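Long-range contacts in diaminopimelate decarboxylase (Methanocaldococcus jannaschii, PDB 1TUF), which catalyses the pyridoxal-phosphate-dependent decarboxylation of meso-diaminopimelate to L-lysine, the last step of lysine biosynthesis: residues T315-I320 and V350-G355; M324-R329 and G399-V404; L357-D362 and N393-R398. All coordinates share one frame; numbering follows the deposited sequence.

Contact 1 of 3, residues T315-I320 and V350-G355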
loop_
_atom_site.group_PDB
_atom_site.type_symbol
_atom_site.label_atom_id
_atom_site.label_comp_id
_atom_site.label_asym_id
_atom_site.label_seq_id
_atom_site.Cartn_x
_atom_site.Cartn_y
_atom_site.Cartn_z
ATOM N N THR A 315 16.073 -14.916 -16.964
ATOM C CA THR A 315 16.268 -14.590 -15.559
ATOM C C THR A 315 16.210 -15.801 -14.644
ATOM O O THR A 315 15.543 -16.790 -14.943
ATOM C CB THR A 315 15.195 -13.601 -15.073
ATOM O OG1 THR A 315 15.268 -12.395 -15.843
ATOM C CG2 THR A 315 15.395 -13.274 -13.608
ATOM N N LYS A 316 16.924 -15.722 -13.527
ATOM C CA LYS A 316 16.900 -16.792 -12.546
ATOM C C LYS A 316 16.154 -16.239 -11.338
ATOM O O LYS A 316 16.679 -15.400 -10.619
ATOM C CB LYS A 316 18.311 -17.197 -12.142
ATOM C CG LYS A 316 18.338 -18.424 -11.253
ATOM C CD LYS A 316 19.706 -19.048 -11.274
ATOM C CE LYS A 316 19.653 -20.515 -10.884
ATOM N NZ LYS A 316 20.975 -21.181 -11.097
ATOM N N TRP A 317 14.933 -16.711 -11.123
ATOM C CA TRP A 317 14.107 -16.231 -10.027
ATOM C C TRP A 317 14.216 -16.968 -8.695
ATOM O O TRP A 317 14.192 -18.198 -8.623
ATOM C CB TRP A 317 12.635 -16.209 -10.449
ATOM C CG TRP A 317 12.304 -15.188 -11.491
ATOM C CD1 TRP A 317 12.207 -15.391 -12.835
ATOM C CD2 TRP A 317 12.019 -13.800 -11.273
ATOM N NE1 TRP A 317 11.877 -14.217 -13.472
ATOM C CE2 TRP A 317 11.756 -13.224 -12.538
ATOM C CE3 TRP A 317 11.961 -12.988 -10.133
ATOM C CZ2 TRP A 317 11.436 -11.866 -12.696
ATOM C CZ3 TRP A 317 11.644 -11.639 -10.286
ATOM C CH2 TRP A 317 11.386 -11.092 -11.563
ATOM N N VAL A 318 14.316 -16.180 -7.635
ATOM C CA VAL A 318 14.403 -16.687 -6.280
ATOM C C VAL A 318 13.114 -16.255 -5.612
ATOM O O VAL A 318 12.860 -15.058 -5.458
ATOM C CB VAL A 318 15.605 -16.059 -5.559
ATOM C CG1 VAL A 318 15.553 -16.366 -4.069
ATOM C CG2 VAL A 318 16.883 -16.589 -6.174
ATOM N N MET A 319 12.298 -17.227 -5.225
ATOM C CA MET A 319 11.013 -16.933 -4.598
ATOM C C MET A 319 11.113 -17.028 -3.077
ATOM O O MET A 319 11.612 -18.014 -2.536
ATOM C CB MET A 319 9.943 -17.905 -5.135
ATOM C CG MET A 319 9.987 -18.140 -6.655
ATOM S SD MET A 319 9.869 -16.650 -7.690
ATOM C CE MET A 319 9.137 -17.340 -9.171
ATOM N N ILE A 320 10.638 -15.998 -2.390
ATOM C CA ILE A 320 10.685 -15.967 -0.931
ATOM C C ILE A 320 9.313 -15.697 -0.314
ATOM O O ILE A 320 8.460 -15.050 -0.924
ATOM C CB ILE A 320 11.667 -14.878 -0.426
ATOM C CG1 ILE A 320 11.282 -13.514 -0.995
ATOM C CG2 ILE A 320 13.088 -15.214 -0.862
ATOM C CD1 ILE A 320 12.189 -12.386 -0.540
ATOM N N VAL A 350 23.960 -14.120 -10.236
ATOM C CA VAL A 350 23.014 -13.042 -10.451
ATOM C C VAL A 350 21.602 -13.577 -10.585
ATOM O O VAL A 350 21.313 -14.408 -11.445
ATOM C CB VAL A 350 23.367 -12.240 -11.695
ATOM C CG1 VAL A 350 22.380 -11.091 -11.868
ATOM C CG2 VAL A 350 24.777 -11.713 -11.569
ATOM N N VAL A 351 20.720 -13.090 -9.723
ATOM C CA VAL A 351 19.343 -13.540 -9.732
ATOM C C VAL A 351 18.375 -12.413 -9.408
ATOM O O VAL A 351 18.772 -11.283 -9.115
ATOM C CB VAL A 351 19.145 -14.674 -8.709
ATOM C CG1 VAL A 351 20.184 -15.745 -8.927
ATOM C CG2 VAL A 351 19.237 -14.126 -7.289
ATOM N N SER A 352 17.091 -12.736 -9.479
ATOM C CA SER A 352 16.045 -11.777 -9.165
ATOM C C SER A 352 15.223 -12.337 -8.015
ATOM O O SER A 352 14.850 -13.515 -8.020
ATOM C CB SER A 352 15.159 -11.522 -10.385
ATOM O OG SER A 352 15.834 -10.716 -11.334
ATOM N N ILE A 353 14.964 -11.488 -7.025
ATOM C CA ILE A 353 14.201 -11.877 -5.844
ATOM C C ILE A 353 12.792 -11.303 -5.889
ATOM O O ILE A 353 12.609 -10.087 -5.956
ATOM C CB ILE A 353 14.876 -11.383 -4.544
ATOM C CG1 ILE A 353 16.333 -11.856 -4.492
ATOM C CG2 ILE A 353 14.109 -11.890 -3.344
ATOM C CD1 ILE A 353 17.289 -10.999 -5.286
ATOM N N ALA A 354 11.800 -12.188 -5.837
ATOM C CA ALA A 354 10.403 -11.779 -5.883
ATOM C C ALA A 354 9.591 -12.416 -4.767
ATOM O O ALA A 354 10.006 -13.415 -4.172
ATOM C CB ALA A 354 9.810 -12.149 -7.224
ATOM N N GLY A 355 8.434 -11.829 -4.482
ATOM C CA GLY A 355 7.566 -12.366 -3.447
ATOM C C GLY A 355 6.567 -13.350 -4.028
ATOM O O GLY A 355 6.687 -13.757 -5.183
HETATM O O HOH W 1 18.870 -13.671 -13.347
#
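The carbonyl oxygen of Ser-352 takes two hydrogens from the facing strand: Val-318 N binds Ser-352 O at 2.7 Å, and Trp-317 CA approaches the same oxygen in a longer CA-H...O contact. Three further backbone bonds continue the pairing, Ser-352 N to Lys-316 O, Ala-354 N to Val-318 O (3.1 Å) and Ile-320 N to Ala-354 O, so that Trp-317, Val-318 and Met-319 lie beside Ser-352, Ile-353 and Ala-354. At the start of the pair a water bridges Lys-316 N and Val-350 O. The strands run parallel, the axes of the two short segments inclined by 37°, inside the mixed sheet of the beta domain, the non-barrel part of this fold type III decarboxylase; strand 300-311 pairs antiparallel with 316-320 on its far side and strand 363-371 with 350-354. On one face Trp-317, its CG beside the backbone N (chi1 -68°), swings its six-membered ring back across the neighbouring strand. Ser-352 CB sits over that ring, 3.7 Å from its centroid, in a CH-pi contact, and Ala-354 CB meets Trp-317 CZ3 at 3.6 Å. Thr-315 CG2 lies over the same face as Ser-352 CB. The opposite face is aliphatic: Val-318 CG2 packs against Val-351 CG2 at 3.6 Å, while Ile-320 reaches over to set CD1 3.4 Å from Ile-353 CG2. Leu-379 of strand 378-381 lies against Val-318, Ile-320 and Ile-353 there. Lys-179 and Asn-113 of the second subunit both hydrogen-bond to Gly-355 O.

Contact 2 of 3, residues M324-R329 and G399-V404. With AZ1 (azelaic acid), chain C.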
loop_
_atom_site.group_PDB
_atom_site.type_symbol
_atom_site.label_atom_id
_atom_site.label_comp_id
_atom_site.label_asym_id
_atom_site.label_seq_id
_atom_site.Cartn_x
_atom_site.Cartn_y
_atom_site.Cartn_z
ATOM N N MET A 324 5.366 -7.993 -1.201
ATOM C CA MET A 324 5.153 -6.568 -1.190
ATOM C C MET A 324 4.178 -6.131 -0.103
ATOM O O MET A 324 4.223 -4.981 0.336
ATOM C CB MET A 324 4.640 -6.110 -2.554
ATOM C CG MET A 324 3.198 -6.506 -2.844
ATOM S SD MET A 324 2.783 -6.144 -4.557
ATOM C CE MET A 324 2.173 -4.422 -4.460
ATOM N N ASN A 325 3.291 -7.021 0.334
ATOM C CA ASN A 325 2.338 -6.631 1.376
ATOM C C ASN A 325 3.105 -6.390 2.669
ATOM O O ASN A 325 2.735 -5.534 3.469
ATOM C CB ASN A 325 1.283 -7.714 1.615
ATOM C CG ASN A 325 1.881 -8.985 2.168
ATOM O OD1 ASN A 325 2.610 -9.692 1.467
ATOM N ND2 ASN A 325 1.598 -9.278 3.436
ATOM N N ASP A 326 4.173 -7.152 2.870
ATOM C CA ASP A 326 4.997 -7.007 4.069
ATOM C C ASP A 326 5.844 -5.740 4.006
ATOM O O ASP A 326 5.999 -5.035 5.003
ATOM C CB ASP A 326 5.939 -8.202 4.230
ATOM C CG ASP A 326 5.210 -9.528 4.282
ATOM O OD1 ASP A 326 4.256 -9.662 5.077
ATOM O OD2 ASP A 326 5.608 -10.449 3.528
ATOM N N MET A 327 6.394 -5.460 2.827
ATOM C CA MET A 327 7.254 -4.294 2.623
ATOM C C MET A 327 6.962 -3.759 1.216
ATOM O O MET A 327 7.389 -4.330 0.218
ATOM C CB MET A 327 8.714 -4.739 2.776
ATOM C CG MET A 327 9.653 -3.694 3.326
ATOM S SD MET A 327 10.138 -2.527 2.075
ATOM C CE MET A 327 11.527 -3.394 1.344
ATOM N N MET A 328 6.227 -2.657 1.155
ATOM C CA MET A 328 5.795 -2.049 -0.099
ATOM C C MET A 328 6.765 -1.197 -0.908
ATOM O O MET A 328 6.547 -0.987 -2.101
ATOM C CB MET A 328 4.542 -1.214 0.170
ATOM C CG MET A 328 3.311 -2.024 0.562
ATOM S SD MET A 328 2.583 -2.900 -0.845
ATOM C CE MET A 328 1.665 -1.565 -1.644
ATOM N N ARG A 329 7.828 -0.713 -0.284
ATOM C CA ARG A 329 8.768 0.168 -0.976
ATOM C C ARG A 329 9.215 -0.236 -2.404
ATOM O O ARG A 329 9.034 0.535 -3.352
ATOM C CB ARG A 329 9.978 0.428 -0.067
ATOM C CG ARG A 329 10.876 1.551 -0.539
ATOM C CD ARG A 329 11.761 2.105 0.585
ATOM N NE ARG A 329 12.463 3.299 0.119
ATOM C CZ ARG A 329 13.551 3.281 -0.644
ATOM N NH1 ARG A 329 14.085 2.125 -1.018
ATOM N NH2 ARG A 329 14.077 4.420 -1.074
ATOM N N GLY A 399 -1.375 -12.105 5.922
ATOM C CA GLY A 399 -1.264 -11.383 7.175
ATOM C C GLY A 399 0.032 -10.599 7.256
ATOM O O GLY A 399 0.992 -10.911 6.556
ATOM N N ARG A 400 0.065 -9.563 8.087
ATOM C CA ARG A 400 1.286 -8.790 8.234
ATOM C C ARG A 400 2.285 -9.604 9.041
ATOM O O ARG A 400 1.918 -10.326 9.975
ATOM C CB ARG A 400 1.005 -7.455 8.905
ATOM C CG ARG A 400 0.394 -6.447 7.954
ATOM C CD ARG A 400 -0.992 -6.086 8.403
ATOM N NE ARG A 400 -1.039 -4.763 8.998
ATOM C CZ ARG A 400 -2.028 -4.340 9.776
ATOM N NH1 ARG A 400 -3.041 -5.143 10.055
ATOM N NH2 ARG A 400 -2.012 -3.109 10.264
ATOM N N PRO A 401 3.572 -9.482 8.697
ATOM C CA PRO A 401 4.680 -10.193 9.338
ATOM C C PRO A 401 4.957 -9.910 10.810
ATOM O O PRO A 401 4.513 -8.912 11.377
ATOM C CB PRO A 401 5.868 -9.823 8.460
ATOM C CG PRO A 401 5.551 -8.412 8.099
ATOM C CD PRO A 401 4.078 -8.451 7.772
ATOM N N ARG A 402 5.717 -10.821 11.407
ATOM C CA ARG A 402 6.134 -10.726 12.793
ATOM C C ARG A 402 7.295 -9.737 12.860
ATOM O O ARG A 402 7.985 -9.508 11.858
ATOM C CB ARG A 402 6.629 -12.087 13.281
ATOM C CG ARG A 402 5.738 -12.762 14.293
ATOM C CD ARG A 402 6.331 -14.085 14.688
ATOM N NE ARG A 402 5.665 -14.651 15.852
ATOM C CZ ARG A 402 6.055 -15.762 16.468
ATOM N NH1 ARG A 402 7.116 -16.432 16.025
ATOM N NH2 ARG A 402 5.388 -16.195 17.533
ATOM N N MET A 403 7.513 -9.161 14.039
ATOM C CA MET A 403 8.617 -8.231 14.238
ATOM C C MET A 403 9.316 -8.503 15.558
ATOM O O MET A 403 8.671 -8.643 16.600
ATOM C CB MET A 403 8.140 -6.775 14.236
ATOM C CG MET A 403 7.691 -6.228 12.903
ATOM S SD MET A 403 8.175 -4.487 12.707
ATOM C CE MET A 403 7.230 -3.692 14.029
ATOM N N VAL A 404 10.642 -8.582 15.503
ATOM C CA VAL A 404 11.454 -8.803 16.696
ATOM C C VAL A 404 12.436 -7.640 16.866
ATOM O O VAL A 404 12.836 -6.996 15.890
ATOM C CB VAL A 404 12.237 -10.160 16.628
ATOM C CG1 VAL A 404 11.253 -11.317 16.546
ATOM C CG2 VAL A 404 13.203 -10.182 15.444
HETATM C C AZ1 C . 9.952 5.414 0.347
HETATM C C2 AZ1 C . 9.072 6.515 0.952
HETATM C C3 AZ1 C . 7.710 6.989 1.472
HETATM C C4 AZ1 C . 7.258 8.331 2.055
HETATM C C5 AZ1 C . 8.113 9.592 2.105
HETATM C C6 AZ1 C . 7.381 10.926 1.928
HETATM C C7 AZ1 C . 7.204 11.806 0.681
HETATM C C8 AZ1 C . 6.159 12.917 0.572
HETATM C C9 AZ1 C . 6.407 14.145 1.427
HETATM O OXT AZ1 C . 11.265 5.631 0.078
HETATM O O AZ1 C . 9.459 4.313 0.104
HETATM O O2 AZ1 C . 7.522 14.905 1.166
HETATM O OXT2 AZ1 C . 5.590 14.392 2.330
#
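The backbones of 324-329 and 399-404 approach closely at one point, where the CA atoms of Asp-326 and Arg-400 stand 5.9 Å apart; no hydrogen bond joins the two segments. Residues 324-326 have helical backbone angles but lack the regular helical bonds, and 399-401 is the extended lead-in to strand 402-407. This is a contact between two loops of the beta domain of a fold type III decarboxylase, at the place where the chain turns from strand 316-320 toward the short helix 329-333. The carboxylate of Asp-326 and the ring of Pro-401 do most of the touching, their side chains sliding past each other in opposite directions. Asp-326 OD1 comes to 3.0 Å from Pro-401 CD and 3.5 Å from Pro-401 CG, so one carboxylate oxygen rests against the CD-CG side of the pyrrolidine ring. With CG beside the backbone N (chi1 -57°), Asp-326 also keeps OD2 within its own loop, where it accepts a hydrogen bond from Gly-323 N. Tyr-33 of strand 32-36 touches Pro-401, and its OH donates a hydrogen bond to Asp-326 O. Asn-325 holds its amide beside 399-404, ND2 lying 3.6 Å from Gly-399 O, while its hydrogen bond goes to Asn-393 O. At the far end of the loop, Arg-329, a residue inferred to bind the substrate, reaches the azelaic acid bound in the pocket. CG is anti to the backbone N (chi1 -168°) and the chain runs extended to NE, bringing the edge of the guanidinium to the ligand carboxylate: Arg-329 NE bonds to OXT of azelaic acid at 2.6 Å, and Arg-329 NH2 makes a weak second bond to the same oxygen at 3.3 Å.

Contact 3 of 3, residues L357-D362 and N393-R398. With AZ1 (azelaic acid), chain D.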
loop_
_atom_site.group_PDB
_atom_site.type_symbol
_atom_site.label_atom_id
_atom_site.label_comp_id
_atom_site.label_asym_id
_atom_site.label_seq_id
_atom_site.Cartn_x
_atom_site.Cartn_y
_atom_site.Cartn_z
ATOM N N LEU A 357 3.156 -12.748 -4.194
ATOM C CA LEU A 357 1.900 -12.105 -4.566
ATOM C C LEU A 357 1.670 -12.116 -6.061
ATOM O O LEU A 357 2.602 -11.956 -6.847
ATOM C CB LEU A 357 1.850 -10.655 -4.084
ATOM C CG LEU A 357 1.869 -10.384 -2.581
ATOM C CD1 LEU A 357 1.150 -9.075 -2.297
ATOM C CD2 LEU A 357 1.172 -11.506 -1.853
ATOM N N CYS A 358 0.412 -12.290 -6.451
ATOM C CA CYS A 358 0.059 -12.318 -7.863
ATOM C C CYS A 358 -0.017 -10.928 -8.450
ATOM O O CYS A 358 -1.041 -10.519 -8.994
ATOM C CB CYS A 358 -1.264 -13.037 -8.067
ATOM S SG CYS A 358 -1.021 -14.629 -8.843
ATOM N N GLU A 359 1.100 -10.219 -8.348
ATOM C CA GLU A 359 1.212 -8.859 -8.835
ATOM C C GLU A 359 2.591 -8.780 -9.467
ATOM O O GLU A 359 3.582 -9.103 -8.828
ATOM C CB GLU A 359 1.100 -7.912 -7.643
ATOM C CG GLU A 359 0.959 -6.451 -7.967
ATOM C CD GLU A 359 -0.276 -6.139 -8.789
ATOM O OE1 GLU A 359 -1.390 -6.556 -8.399
ATOM O OE2 GLU A 359 -0.129 -5.465 -9.827
ATOM N N SER A 360 2.654 -8.369 -10.726
ATOM C CA SER A 360 3.929 -8.282 -11.419
ATOM C C SER A 360 4.963 -7.393 -10.716
ATOM O O SER A 360 6.156 -7.695 -10.723
ATOM C CB SER A 360 3.706 -7.785 -12.847
ATOM O OG SER A 360 3.051 -6.531 -12.841
ATOM N N SER A 361 4.508 -6.307 -10.104
ATOM C CA SER A 361 5.416 -5.396 -9.421
ATOM C C SER A 361 5.977 -5.945 -8.104
ATOM O O SER A 361 6.831 -5.318 -7.479
ATOM C CB SER A 361 4.712 -4.068 -9.151
ATOM O OG SER A 361 3.631 -4.260 -8.256
ATOM N N ASP A 362 5.500 -7.109 -7.677
ATOM C CA ASP A 362 5.971 -7.702 -6.429
ATOM C C ASP A 362 7.357 -8.309 -6.587
ATOM O O ASP A 362 7.534 -9.535 -6.574
ATOM C CB ASP A 362 4.983 -8.760 -5.935
ATOM C CG ASP A 362 5.414 -9.406 -4.622
ATOM O OD1 ASP A 362 5.822 -8.667 -3.702
ATOM O OD2 ASP A 362 5.327 -10.655 -4.513
ATOM N N ASN A 393 0.320 -4.330 4.482
ATOM C CA ASN A 393 -1.106 -4.612 4.379
ATOM C C ASN A 393 -1.395 -6.105 4.186
ATOM O O ASN A 393 -0.497 -6.941 4.304
ATOM C CB ASN A 393 -1.673 -3.840 3.201
ATOM C CG ASN A 393 -0.893 -4.095 1.949
ATOM O OD1 ASN A 393 -0.214 -3.204 1.445
ATOM N ND2 ASN A 393 -0.944 -5.335 1.450
ATOM N N ASN A 394 -2.653 -6.417 3.858
ATOM C CA ASN A 394 -3.094 -7.794 3.659
ATOM C C ASN A 394 -3.419 -8.137 2.213
ATOM O O ASN A 394 -4.187 -9.065 1.938
ATOM C CB ASN A 394 -4.319 -8.085 4.528
ATOM C CG ASN A 394 -3.997 -8.070 6.014
ATOM O OD1 ASN A 394 -2.996 -8.651 6.454
ATOM N ND2 ASN A 394 -4.852 -7.424 6.796
ATOM N N TYR A 395 -2.830 -7.394 1.286
ATOM C CA TYR A 395 -3.063 -7.640 -0.126
ATOM C C TYR A 395 -2.818 -9.116 -0.410
ATOM O O TYR A 395 -1.879 -9.722 0.134
ATOM C CB TYR A 395 -2.142 -6.757 -0.960
ATOM C CG TYR A 395 -2.413 -6.833 -2.437
ATOM C CD1 TYR A 395 -3.730 -6.922 -2.927
ATOM C CD2 TYR A 395 -1.361 -6.785 -3.355
ATOM C CE1 TYR A 395 -3.986 -6.960 -4.296
ATOM C CE2 TYR A 395 -1.603 -6.823 -4.722
ATOM C CZ TYR A 395 -2.914 -6.906 -5.188
ATOM O OH TYR A 395 -3.131 -6.892 -6.541
ATOM N N ASN A 396 -3.662 -9.687 -1.267
ATOM C CA ASN A 396 -3.616 -11.114 -1.606
ATOM C C ASN A 396 -3.930 -11.926 -0.361
ATOM O O ASN A 396 -3.409 -13.029 -0.196
ATOM C CB ASN A 396 -2.243 -11.548 -2.104
ATOM C CG ASN A 396 -1.984 -11.161 -3.546
ATOM O OD1 ASN A 396 -1.314 -11.893 -4.281
ATOM N ND2 ASN A 396 -2.491 -10.007 -3.954
ATOM N N ALA A 397 -4.778 -11.376 0.511
ATOM C CA ALA A 397 -5.149 -12.030 1.767
ATOM C C ALA A 397 -3.951 -12.663 2.487
ATOM O O ALA A 397 -3.921 -13.873 2.733
ATOM C CB ALA A 397 -6.222 -13.077 1.516
ATOM N N ARG A 398 -2.965 -11.831 2.807
ATOM C CA ARG A 398 -1.763 -12.258 3.519
ATOM C C ARG A 398 -1.649 -11.441 4.806
ATOM O O ARG A 398 -1.819 -10.225 4.789
ATOM C CB ARG A 398 -0.520 -12.028 2.659
ATOM C CG ARG A 398 -0.202 -13.136 1.660
ATOM C CD ARG A 398 1.115 -12.813 0.946
ATOM N NE ARG A 398 1.800 -13.990 0.397
ATOM C CZ ARG A 398 1.376 -14.703 -0.645
ATOM N NH1 ARG A 398 0.253 -14.371 -1.273
ATOM N NH2 ARG A 398 2.084 -15.742 -1.071
HETATM C C AZ1 D . -1.064 -8.559 -12.602
HETATM C C2 AZ1 D . -1.800 -7.442 -11.837
HETATM C C3 AZ1 D . -2.502 -6.061 -11.843
HETATM C C4 AZ1 D . -3.173 -5.244 -10.719
HETATM C C5 AZ1 D . -3.146 -3.704 -10.629
HETATM C C6 AZ1 D . -4.182 -3.041 -9.696
HETATM C C7 AZ1 D . -4.900 -1.682 -9.788
HETATM C C8 AZ1 D . -4.415 -0.502 -10.636
HETATM C C9 AZ1 D . -4.904 -0.408 -12.094
HETATM O OXT AZ1 D . -0.629 -9.676 -11.983
HETATM O O AZ1 D . -0.864 -8.437 -13.805
HETATM O O2 AZ1 D . -3.979 -0.495 -13.135
HETATM O OXT2 AZ1 D . -6.131 -0.245 -12.276
#
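One hydrogen bond joins Glu-359 to Tyr-395 and another joins Cys-358 to Asn-396. Tyr-395 OH donates to Glu-359 OE1 at 2.6 Å, nearly along the C-O axis of that oxygen, which lies at the ring's edge and in its plane; carboxylate and ring planes are 33° apart. The bend at chi2 (60°) in Glu-359 brings its carboxylate round to the hydroxyl. Cys-358 N donates to Asn-396 OD1 at 2.8 Å, in the plane of the amide carbonyl. The other end of the amide turns back on its own segment, with Asn-396 ND2 3.1 Å above the centre of the Tyr-395 ring. Within 357-362, Leu-357 N bonds to Asp-362 OD2 from above the carboxylate plane at 3.0 Å, and a type I turn from Glu-359 to Asp-362 closes the loop; Cys-358 centres an inverse gamma turn. Van der Waals contact centres on Leu-357, whose two methyls part to different neighbours. CD1 meets Tyr-395 CD2 at 3.6 Å, whereas CD2 lies over one face of the Arg-398 guanidinium and also touches the CB of Asn-396. Across the dimer interface, Lys-179 of the second subunit forms a salt bridge with Asp-362, and Ser-91 of that subunit hydrogen-bonds to Asn-396 O and Ala-397 O. The ligand completes the contacts: Glu-359 OE2 lies 3.2 Å from C3 of azelaic acid, and Cys-358 O lies 3.1 Å from its OXT, while Arg-329 of the second subunit grips the same molecule. Such a shared pocket is characteristic of dimeric fold type III decarboxylases, with Cys-358, the predicted proton donor, and Glu-359, an inferred substrate ligand, supplied across the interface.

From the N terminus, the chain lays down strand 32-36 of the beta domain, runs through the barrel that carries the cofactor lysine, and returns to the beta domain, where all three contacts lie. Strand 316-320 opens contact 1 and the loop 324-329 opens contact 2 before contact 1 is closed by 350-355, so these two cross. Contact 3 begins just after, at 357-362, and is closed by 393-398, so it follows contact 1 in series and is nested inside the loop that 399-404 finally closes for contact 2. Gly-355 N and Asp-362 O probably join contacts 1 and 3; Asn-325 O and Asn-393 N probably join contacts 2 and 3. Together they tie the sheet to interface loops facing the second subunit.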